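Local coordinates for protein putidaredoxin reductase (Pseudomonas putida, PDB 1Q1R) that probably uses its bound FAD to pass electrons from a pyridine nucleotide to the iron-sulfur protein putidaredoxin, which supplies the cytochrome P450cam monooxygenase, at residues 86-91 with 274-279; 286-291 with 295-300. All coordinates share one frame; numbering follows the deposited sequence.

Contact 1: 86-91 with 274-279; sequences INRDRQ and TSDPLI
R88 and D276 meet where the end of strand 83-87 comes alongside a type I beta turn, D276 to I279; the closest pair of CA atoms, those of R88 and D276, is 7.9 Å apart. The contact belongs to the FAD-binding part of a glutathione reductase fold: it links a three-stranded antiparallel sheet to the turn that leads into strand 279-281, an edge strand of a parallel sheet. Side chains and one water do the joining. A turn at chi3 (55°) brings R88 NE round to D276 OD1, to which it donates at 3.0 Å in a bent salt bridge, 142° at the hydrogen. Guanidinium and carboxylate planes are turned 48° apart, and OD1 is met on its anti side, the approach tilted out of the carboxylate plane. The other carboxylate oxygen, OD2, accepts from L278 N at 3.0 Å, an Asx turn that fixes the rotation of the group R88 reaches. The far end of the arginine is held too, NH1 donating to A258 O. Beneath the charges lies an apolar layer, in which I279 CD1 sits 3.9 Å from R88 CG and 4.2 Å from I86 CG2, with L108 touching both isoleucines. A single water finishes the bridge, giving one proton to R88 O and the other to D276 OD1, 2.8 Å from the water oxygen.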
ATOM      1  N   ILE A  86      24.457  -4.503   7.085  1.00 43.20           N
ATOM      2  CA  ILE A  86      24.220  -5.645   7.954  1.00 44.34           C
ATOM      3  C   ILE A  86      25.444  -6.551   7.890  1.00 44.81           C
ATOM      4  O   ILE A  86      25.966  -6.818   6.811  1.00 44.47           O
ATOM      5  CB  ILE A  86      23.002  -6.479   7.494  1.00 44.29           C
ATOM      6  CG1 ILE A  86      21.762  -5.592   7.367  1.00 44.92           C
ATOM      7  CG2 ILE A  86      22.742  -7.600   8.488  1.00 44.23           C
ATOM      8  CD1 ILE A  86      20.594  -6.288   6.705  1.00 45.04           C
ATOM      9  N   ASN A  87      25.902  -7.006   9.049  1.00 46.22           N
ATOM     10  CA  ASN A  87      27.038  -7.912   9.120  1.00 47.55           C
ATOM     11  C   ASN A  87      26.524  -9.223   9.675  1.00 47.50           C
ATOM     12  O   ASN A  87      26.504  -9.442  10.885  1.00 47.46           O
ATOM     13  CB  ASN A  87      28.138  -7.340  10.015  1.00 49.12           C
ATOM     14  CG  ASN A  87      29.119  -6.487   9.242  1.00 50.70           C
ATOM     15  OD1 ASN A  87      28.729  -5.543   8.559  1.00 51.50           O
ATOM     16  ND2 ASN A  87      30.404  -6.821   9.337  1.00 52.32           N
ATOM     17  N   ARG A  88      26.089 -10.083   8.762  1.00 48.51           N
ATOM     18  CA  ARG A  88      25.533 -11.382   9.103  1.00 49.65           C
ATOM     19  C   ARG A  88      26.485 -12.201   9.963  1.00 50.64           C
ATOM     20  O   ARG A  88      26.065 -12.870  10.909  1.00 50.87           O
ATOM     21  CB  ARG A  88      25.192 -12.125   7.812  1.00 49.50           C
ATOM     22  CG  ARG A  88      24.217 -11.352   6.929  1.00 49.05           C
ATOM     23  CD  ARG A  88      24.175 -11.902   5.520  1.00 48.42           C
ATOM     24  NE  ARG A  88      23.880 -13.330   5.500  1.00 48.29           N
ATOM     25  CZ  ARG A  88      23.862 -14.066   4.397  1.00 48.13           C
ATOM     26  NH1 ARG A  88      24.118 -13.505   3.222  1.00 48.11           N
ATOM     27  NH2 ARG A  88      23.593 -15.362   4.466  1.00 48.60           N
ATOM     28  N   ASP A  89      27.770 -12.129   9.634  1.00 51.77           N
ATOM     29  CA  ASP A  89      28.800 -12.853  10.363  1.00 52.76           C
ATOM     30  C   ASP A  89      28.802 -12.523  11.860  1.00 52.59           C
ATOM     31  O   ASP A  89      28.603 -13.410  12.689  1.00 52.41           O
ATOM     32  CB  ASP A  89      30.165 -12.557   9.736  1.00 54.16           C
ATOM     33  CG  ASP A  89      30.445 -11.071   9.620  1.00 55.21           C
ATOM     34  OD1 ASP A  89      29.489 -10.289   9.435  1.00 55.56           O
ATOM     35  OD2 ASP A  89      31.630 -10.683   9.697  1.00 56.71           O
ATOM     36  N   ARG A  90      29.016 -11.256  12.209  1.00 52.38           N
ATOM     37  CA  ARG A  90      29.021 -10.867  13.621  1.00 52.05           C
ATOM     38  C   ARG A  90      27.613 -10.680  14.172  1.00 50.86           C
ATOM     39  O   ARG A  90      27.424 -10.569  15.386  1.00 50.72           O
ATOM     40  CB  ARG A  90      29.810  -9.570  13.832  1.00 53.59           C
ATOM     41  CG  ARG A  90      31.315  -9.732  13.744  1.00 55.42           C
ATOM     42  CD  ARG A  90      31.853  -9.299  12.390  1.00 57.22           C
ATOM     43  NE  ARG A  90      32.007  -7.849  12.296  1.00 58.80           N
ATOM     44  CZ  ARG A  90      32.622  -7.227  11.294  1.00 59.76           C
ATOM     45  NH1 ARG A  90      33.141  -7.928  10.295  1.00 60.42           N
ATOM     46  NH2 ARG A  90      32.733  -5.906  11.295  1.00 60.50           N
ATOM     47  N   GLN A  91      26.631 -10.656  13.275  1.00 49.63           N
ATOM     48  CA  GLN A  91      25.236 -10.461  13.659  1.00 47.93           C
ATOM     49  C   GLN A  91      25.058  -9.059  14.230  1.00 46.44           C
ATOM     50  O   GLN A  91      24.705  -8.884  15.396  1.00 46.51           O
ATOM     51  CB  GLN A  91      24.805 -11.511  14.690  1.00 48.17           C
ATOM     52  CG  GLN A  91      24.505 -12.879  14.098  1.00 48.62           C
ATOM     53  CD  GLN A  91      24.153 -13.910  15.157  1.00 48.83           C
ATOM     54  OE1 GLN A  91      23.302 -13.672  16.015  1.00 48.82           O
ATOM     55  NE2 GLN A  91      24.805 -15.064  15.096  1.00 49.24           N
ATOM     56  N   THR A 274      14.685 -14.817   5.226  1.00 36.95           N
ATOM     57  CA  THR A 274      15.335 -14.444   3.974  1.00 37.60           C
ATOM     58  C   THR A 274      16.378 -15.529   3.711  1.00 38.55           C
ATOM     59  O   THR A 274      16.348 -16.583   4.343  1.00 38.50           O
ATOM     60  CB  THR A 274      16.074 -13.099   4.096  1.00 37.43           C
ATOM     61  OG1 THR A 274      17.150 -13.237   5.033  1.00 36.83           O
ATOM     62  CG2 THR A 274      15.129 -12.009   4.581  1.00 36.78           C
ATOM     63  N   SER A 275      17.303 -15.270   2.794  1.00 40.33           N
ATOM     64  CA  SER A 275      18.352 -16.239   2.486  1.00 41.55           C
ATOM     65  C   SER A 275      19.096 -16.578   3.772  1.00 42.08           C
ATOM     66  O   SER A 275      19.694 -17.649   3.898  1.00 42.53           O
ATOM     67  CB  SER A 275      19.334 -15.651   1.473  1.00 42.27           C
ATOM     68  OG  SER A 275      18.655 -15.149   0.335  1.00 43.97           O
ATOM     69  N   ASP A 276      19.056 -15.649   4.724  1.00 41.85           N
ATOM     70  CA  ASP A 276      19.716 -15.819   6.011  1.00 41.56           C
ATOM     71  C   ASP A 276      18.679 -16.142   7.077  1.00 41.28           C
ATOM     72  O   ASP A 276      17.760 -15.360   7.322  1.00 41.66           O
ATOM     73  CB  ASP A 276      20.489 -14.545   6.378  1.00 41.74           C
ATOM     74  CG  ASP A 276      21.216 -14.654   7.710  1.00 42.01           C
ATOM     75  OD1 ASP A 276      22.209 -13.918   7.904  1.00 42.75           O
ATOM     76  OD2 ASP A 276      20.797 -15.460   8.567  1.00 43.03           O
ATOM     77  N   PRO A 277      18.821 -17.306   7.728  1.00 40.82           N
ATOM     78  CA  PRO A 277      17.945 -17.826   8.783  1.00 40.52           C
ATOM     79  C   PRO A 277      17.567 -16.846   9.892  1.00 39.46           C
ATOM     80  O   PRO A 277      16.413 -16.802  10.317  1.00 39.80           O
ATOM     81  CB  PRO A 277      18.734 -19.013   9.328  1.00 40.71           C
ATOM     82  CG  PRO A 277      19.436 -19.518   8.113  1.00 41.04           C
ATOM     83  CD  PRO A 277      19.933 -18.242   7.476  1.00 41.04           C
ATOM     84  N   LEU A 278      18.537 -16.069  10.364  1.00 38.65           N
ATOM     85  CA  LEU A 278      18.283 -15.121  11.443  1.00 37.67           C
ATOM     86  C   LEU A 278      17.696 -13.794  10.956  1.00 36.17           C
ATOM     87  O   LEU A 278      17.357 -12.932  11.765  1.00 36.08           O
ATOM     88  CB  LEU A 278      19.574 -14.851  12.234  1.00 38.16           C
ATOM     89  CG  LEU A 278      20.418 -16.025  12.756  1.00 39.16           C
ATOM     90  CD1 LEU A 278      19.548 -17.015  13.516  1.00 38.57           C
ATOM     91  CD2 LEU A 278      21.100 -16.712  11.592  1.00 40.00           C
ATOM     92  N   ILE A 279      17.576 -13.629   9.642  1.00 35.40           N
ATOM     93  CA  ILE A 279      17.035 -12.391   9.082  1.00 34.06           C
ATOM     94  C   ILE A 279      15.708 -12.608   8.357  1.00 33.81           C
ATOM     95  O   ILE A 279      15.614 -13.422   7.436  1.00 34.30           O
ATOM     96  CB  ILE A 279      18.019 -11.746   8.075  1.00 34.42           C
ATOM     97  CG1 ILE A 279      19.390 -11.539   8.726  1.00 33.87           C
ATOM     98  CG2 ILE A 279      17.465 -10.405   7.593  1.00 33.43           C
ATOM     99  CD1 ILE A 279      20.459 -11.068   7.751  1.00 32.93           C
TER
HETATM  100  O   HOH W   1      22.912 -13.070  10.495  1.00 40.27           O

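Contact 2: 286-291 with 295-300; sequences ARFHSQ and RWVRIE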
ATOM      1  N   ALA A 286       8.655  -7.026   1.274  1.00 27.97           N
ATOM      2  CA  ALA A 286       8.748  -8.477   1.169  1.00 29.17           C
ATOM      3  C   ALA A 286       8.088  -9.157  -0.021  1.00 29.93           C
ATOM      4  O   ALA A 286       6.902  -8.962  -0.294  1.00 29.89           O
ATOM      5  CB  ALA A 286       8.235  -9.109   2.464  1.00 28.50           C
ATOM      6  N   ARG A 287       8.878  -9.956  -0.735  1.00 30.58           N
ATOM      7  CA  ARG A 287       8.362 -10.726  -1.857  1.00 31.50           C
ATOM      8  C   ARG A 287       8.238 -12.143  -1.309  1.00 31.05           C
ATOM      9  O   ARG A 287       9.229 -12.759  -0.924  1.00 31.25           O
ATOM     10  CB  ARG A 287       9.319 -10.706  -3.049  1.00 32.76           C
ATOM     11  CG  ARG A 287       8.866 -11.628  -4.186  1.00 34.30           C
ATOM     12  CD  ARG A 287       9.520 -11.257  -5.491  1.00 34.69           C
ATOM     13  NE  ARG A 287       9.091  -9.934  -5.929  1.00 37.13           N
ATOM     14  CZ  ARG A 287       7.899  -9.667  -6.448  1.00 37.13           C
ATOM     15  NH1 ARG A 287       7.008 -10.635  -6.606  1.00 38.94           N
ATOM     16  NH2 ARG A 287       7.597  -8.428  -6.811  1.00 37.58           N
ATOM     17  N   PHE A 288       7.013 -12.648  -1.254  1.00 31.52           N
ATOM     18  CA  PHE A 288       6.770 -13.976  -0.714  1.00 31.86           C
ATOM     19  C   PHE A 288       5.986 -14.845  -1.687  1.00 31.86           C
ATOM     20  O   PHE A 288       5.433 -14.357  -2.672  1.00 31.60           O
ATOM     21  CB  PHE A 288       6.001 -13.855   0.600  1.00 31.72           C
ATOM     22  CG  PHE A 288       4.607 -13.308   0.438  1.00 32.51           C
ATOM     23  CD1 PHE A 288       3.511 -14.165   0.395  1.00 32.58           C
ATOM     24  CD2 PHE A 288       4.391 -11.935   0.311  1.00 32.72           C
ATOM     25  CE1 PHE A 288       2.218 -13.661   0.229  1.00 32.29           C
ATOM     26  CE2 PHE A 288       3.100 -11.422   0.144  1.00 31.94           C
ATOM     27  CZ  PHE A 288       2.016 -12.287   0.105  1.00 31.63           C
ATOM     28  N   HIS A 289       5.936 -16.138  -1.400  1.00 32.77           N
ATOM     29  CA  HIS A 289       5.208 -17.062  -2.255  1.00 33.62           C
ATOM     30  C   HIS A 289       3.778 -17.250  -1.763  1.00 33.21           C
ATOM     31  O   HIS A 289       3.547 -17.696  -0.642  1.00 33.56           O
ATOM     32  CB  HIS A 289       5.929 -18.412  -2.317  1.00 35.42           C
ATOM     33  CG  HIS A 289       5.244 -19.420  -3.189  1.00 35.97           C
ATOM     34  ND1 HIS A 289       4.246 -20.248  -2.724  1.00 36.58           N
ATOM     35  CD2 HIS A 289       5.377 -19.691  -4.509  1.00 36.36           C
ATOM     36  CE1 HIS A 289       3.790 -20.985  -3.722  1.00 36.75           C
ATOM     37  NE2 HIS A 289       4.460 -20.667  -4.815  1.00 36.72           N
ATOM     38  N   SER A 290       2.820 -16.879  -2.601  1.00 33.55           N
ATOM     39  CA  SER A 290       1.414 -17.036  -2.255  1.00 34.59           C
ATOM     40  C   SER A 290       0.997 -18.441  -2.658  1.00 34.94           C
ATOM     41  O   SER A 290       1.008 -18.772  -3.839  1.00 33.61           O
ATOM     42  CB  SER A 290       0.556 -16.029  -3.015  1.00 34.34           C
ATOM     43  OG  SER A 290      -0.823 -16.327  -2.856  1.00 34.76           O
ATOM     44  N   GLN A 291       0.643 -19.269  -1.685  1.00 37.00           N
ATOM     45  CA  GLN A 291       0.220 -20.628  -2.002  1.00 39.54           C
ATOM     46  C   GLN A 291      -1.189 -20.583  -2.579  1.00 39.46           C
ATOM     47  O   GLN A 291      -1.578 -21.437  -3.374  1.00 39.58           O
ATOM     48  CB  GLN A 291       0.285 -21.514  -0.752  1.00 41.42           C
ATOM     49  CG  GLN A 291      -0.352 -20.913   0.481  1.00 45.74           C
ATOM     50  CD  GLN A 291       0.169 -21.541   1.764  1.00 48.31           C
ATOM     51  OE1 GLN A 291       0.064 -22.755   1.966  1.00 50.59           O
ATOM     52  NE2 GLN A 291       0.739 -20.714   2.641  1.00 49.08           N
ATOM     53  N   ARG A 295       2.340 -18.506  -6.555  1.00 39.41           N
ATOM     54  CA  ARG A 295       3.293 -17.632  -7.230  1.00 39.32           C
ATOM     55  C   ARG A 295       3.882 -16.600  -6.275  1.00 38.65           C
ATOM     56  O   ARG A 295       3.327 -16.334  -5.207  1.00 38.09           O
ATOM     57  CB  ARG A 295       2.654 -16.932  -8.435  1.00 40.41           C
ATOM     58  CG  ARG A 295       1.670 -15.817  -8.126  1.00 40.99           C
ATOM     59  CD  ARG A 295       1.460 -14.971  -9.382  1.00 42.97           C
ATOM     60  NE  ARG A 295       0.478 -13.904  -9.204  1.00 43.95           N
ATOM     61  CZ  ARG A 295      -0.840 -14.082  -9.238  1.00 44.73           C
ATOM     62  NH1 ARG A 295      -1.346 -15.292  -9.448  1.00 44.66           N
ATOM     63  NH2 ARG A 295      -1.654 -13.049  -9.056  1.00 44.74           N
ATOM     64  N   TRP A 296       5.023 -16.036  -6.662  1.00 37.94           N
ATOM     65  CA  TRP A 296       5.704 -15.043  -5.842  1.00 36.80           C
ATOM     66  C   TRP A 296       5.139 -13.660  -6.083  1.00 35.67           C
ATOM     67  O   TRP A 296       5.036 -13.209  -7.225  1.00 36.12           O
ATOM     68  CB  TRP A 296       7.206 -15.044  -6.136  1.00 37.48           C
ATOM     69  CG  TRP A 296       7.847 -16.344  -5.815  1.00 38.28           C
ATOM     70  CD1 TRP A 296       7.853 -17.469  -6.590  1.00 38.72           C
ATOM     71  CD2 TRP A 296       8.521 -16.688  -4.602  1.00 38.98           C
ATOM     72  NE1 TRP A 296       8.487 -18.494  -5.932  1.00 38.54           N
ATOM     73  CE2 TRP A 296       8.907 -18.043  -4.707  1.00 39.33           C
ATOM     74  CE3 TRP A 296       8.836 -15.982  -3.431  1.00 39.61           C
ATOM     75  CZ2 TRP A 296       9.595 -18.710  -3.685  1.00 39.82           C
ATOM     76  CZ3 TRP A 296       9.520 -16.646  -2.413  1.00 40.11           C
ATOM     77  CH2 TRP A 296       9.891 -17.997  -2.550  1.00 40.07           C
ATOM     78  N   VAL A 297       4.771 -12.988  -5.000  1.00 34.02           N
ATOM     79  CA  VAL A 297       4.199 -11.650  -5.096  1.00 31.53           C
ATOM     80  C   VAL A 297       4.766 -10.748  -4.008  1.00 30.42           C
ATOM     81  O   VAL A 297       5.372 -11.225  -3.053  1.00 30.00           O
ATOM     82  CB  VAL A 297       2.668 -11.692  -4.912  1.00 31.25           C
ATOM     83  CG1 VAL A 297       2.041 -12.660  -5.903  1.00 30.25           C
ATOM     84  CG2 VAL A 297       2.331 -12.110  -3.484  1.00 30.35           C
ATOM     85  N   ARG A 298       4.578  -9.441  -4.177  1.00 29.72           N
ATOM     86  CA  ARG A 298       4.999  -8.453  -3.186  1.00 28.12           C
ATOM     87  C   ARG A 298       3.780  -7.544  -3.049  1.00 27.32           C
ATOM     88  O   ARG A 298       3.344  -6.927  -4.019  1.00 26.51           O
ATOM     89  CB  ARG A 298       6.217  -7.640  -3.650  1.00 27.93           C
ATOM     90  CG  ARG A 298       6.694  -6.633  -2.576  1.00 28.51           C
ATOM     91  CD  ARG A 298       8.037  -5.998  -2.913  1.00 27.82           C
ATOM     92  NE  ARG A 298       7.970  -5.219  -4.143  1.00 28.31           N
ATOM     93  CZ  ARG A 298       7.340  -4.057  -4.256  1.00 28.60           C
ATOM     94  NH1 ARG A 298       6.723  -3.529  -3.206  1.00 28.70           N
ATOM     95  NH2 ARG A 298       7.314  -3.433  -5.423  1.00 28.74           N
ATOM     96  N   ILE A 299       3.221  -7.467  -1.851  1.00 26.10           N
ATOM     97  CA  ILE A 299       2.022  -6.668  -1.654  1.00 25.55           C
ATOM     98  C   ILE A 299       2.233  -5.426  -0.805  1.00 24.82           C
ATOM     99  O   ILE A 299       2.889  -5.469   0.231  1.00 25.32           O
ATOM    100  CB  ILE A 299       0.900  -7.537  -1.033  1.00 25.92           C
ATOM    101  CG1 ILE A 299       0.613  -8.724  -1.959  1.00 26.39           C
ATOM    102  CG2 ILE A 299      -0.367  -6.708  -0.823  1.00 25.74           C
ATOM    103  CD1 ILE A 299      -0.544  -9.582  -1.519  1.00 26.93           C
ATOM    104  N   GLU A 300       1.658  -4.318  -1.260  1.00 24.04           N
ATOM    105  CA  GLU A 300       1.756  -3.043  -0.561  1.00 23.11           C
ATOM    106  C   GLU A 300       0.389  -2.688   0.021  1.00 22.25           C
ATOM    107  O   GLU A 300      -0.406  -2.022  -0.633  1.00 22.51           O
ATOM    108  CB  GLU A 300       2.206  -1.948  -1.544  1.00 23.98           C
ATOM    109  CG  GLU A 300       3.645  -2.102  -2.044  1.00 25.02           C
ATOM    110  CD  GLU A 300       3.933  -1.293  -3.311  1.00 26.33           C
ATOM    111  OE1 GLU A 300       3.143  -0.386  -3.651  1.00 26.08           O
ATOM    112  OE2 GLU A 300       4.960  -1.565  -3.962  1.00 25.71           O
TER
HETATM  113  O   HOH W   2       4.598  -8.042   0.516  1.00 25.27           O
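A chi1 of -180° carries the H289 ring away from its backbone N, while that of W296 (-62°) sets the indole anti to its carbonyl carbon, and the two side chains cross at about a right angle on one face of an antiparallel beta hairpin. H289 CB stands over the centre of the indole's six-membered ring, 3.7 Å from its centroid, in a CH-pi contact. Further out, the imidazole turns its edge to the five-membered ring in a T-shaped stack, with CD2 3.6 Å from W296 NE1; H289 NE2 is held by D294 in the hairpin loop. These residues form a non-hydrogen-bonded pair. In the hydrogen-bonded pair beside it, F288 and V297 exchange two backbone bonds, and S290 with R295 do likewise. On the opposite face of the sheet V297 CG2 lies over the phenyl ring of F288, offset toward CZ at 3.6 Å, while I299 CD1 reaches the ring's edge. Helix 302-316 covers this side through N304 and Q308.

Back on the face of H289 and W296, R287 bends at chi3 to lay one guanidinium face over R298 CB, 3.5 Å from NH2. A leucine in place of R287 would probably leave R298 CB without this flat cover and N264 O without one of its donors. The two guanidinium planes stand nearly perpendicular, with R287 NH2 4.2 Å from R298 NE. Both NE atoms donate to N264 O, and R298 NH1 also pairs with E300 OE2 at 2.7 Å. This shared carbonyl and the nearby carboxylate probably offset the repulsion between the arginines, while R298 ties the hairpin to E300, which touches the FAD.

After the first strands of the FAD-binding sheet, the chain reaches strand 83-87 and enters contact 1, then runs through 182 intervening residues, including the second parallel five-stranded sheet, before segment 274-279 returns to close that long loop. Strand 279-281 begins at the last residue of that segment, and only then does contact 2 open, closing a short loop of four residues between its strands. The contacts are therefore in series, neither nesting nor crossing, with centres about 21 Å apart and nearest atoms about 8 Å apart. Contact 1 ties the three-stranded sheet to the edge of the first parallel sheet; contact 2 pairs the last two strands of a mixed sheet leading toward helix 302-316.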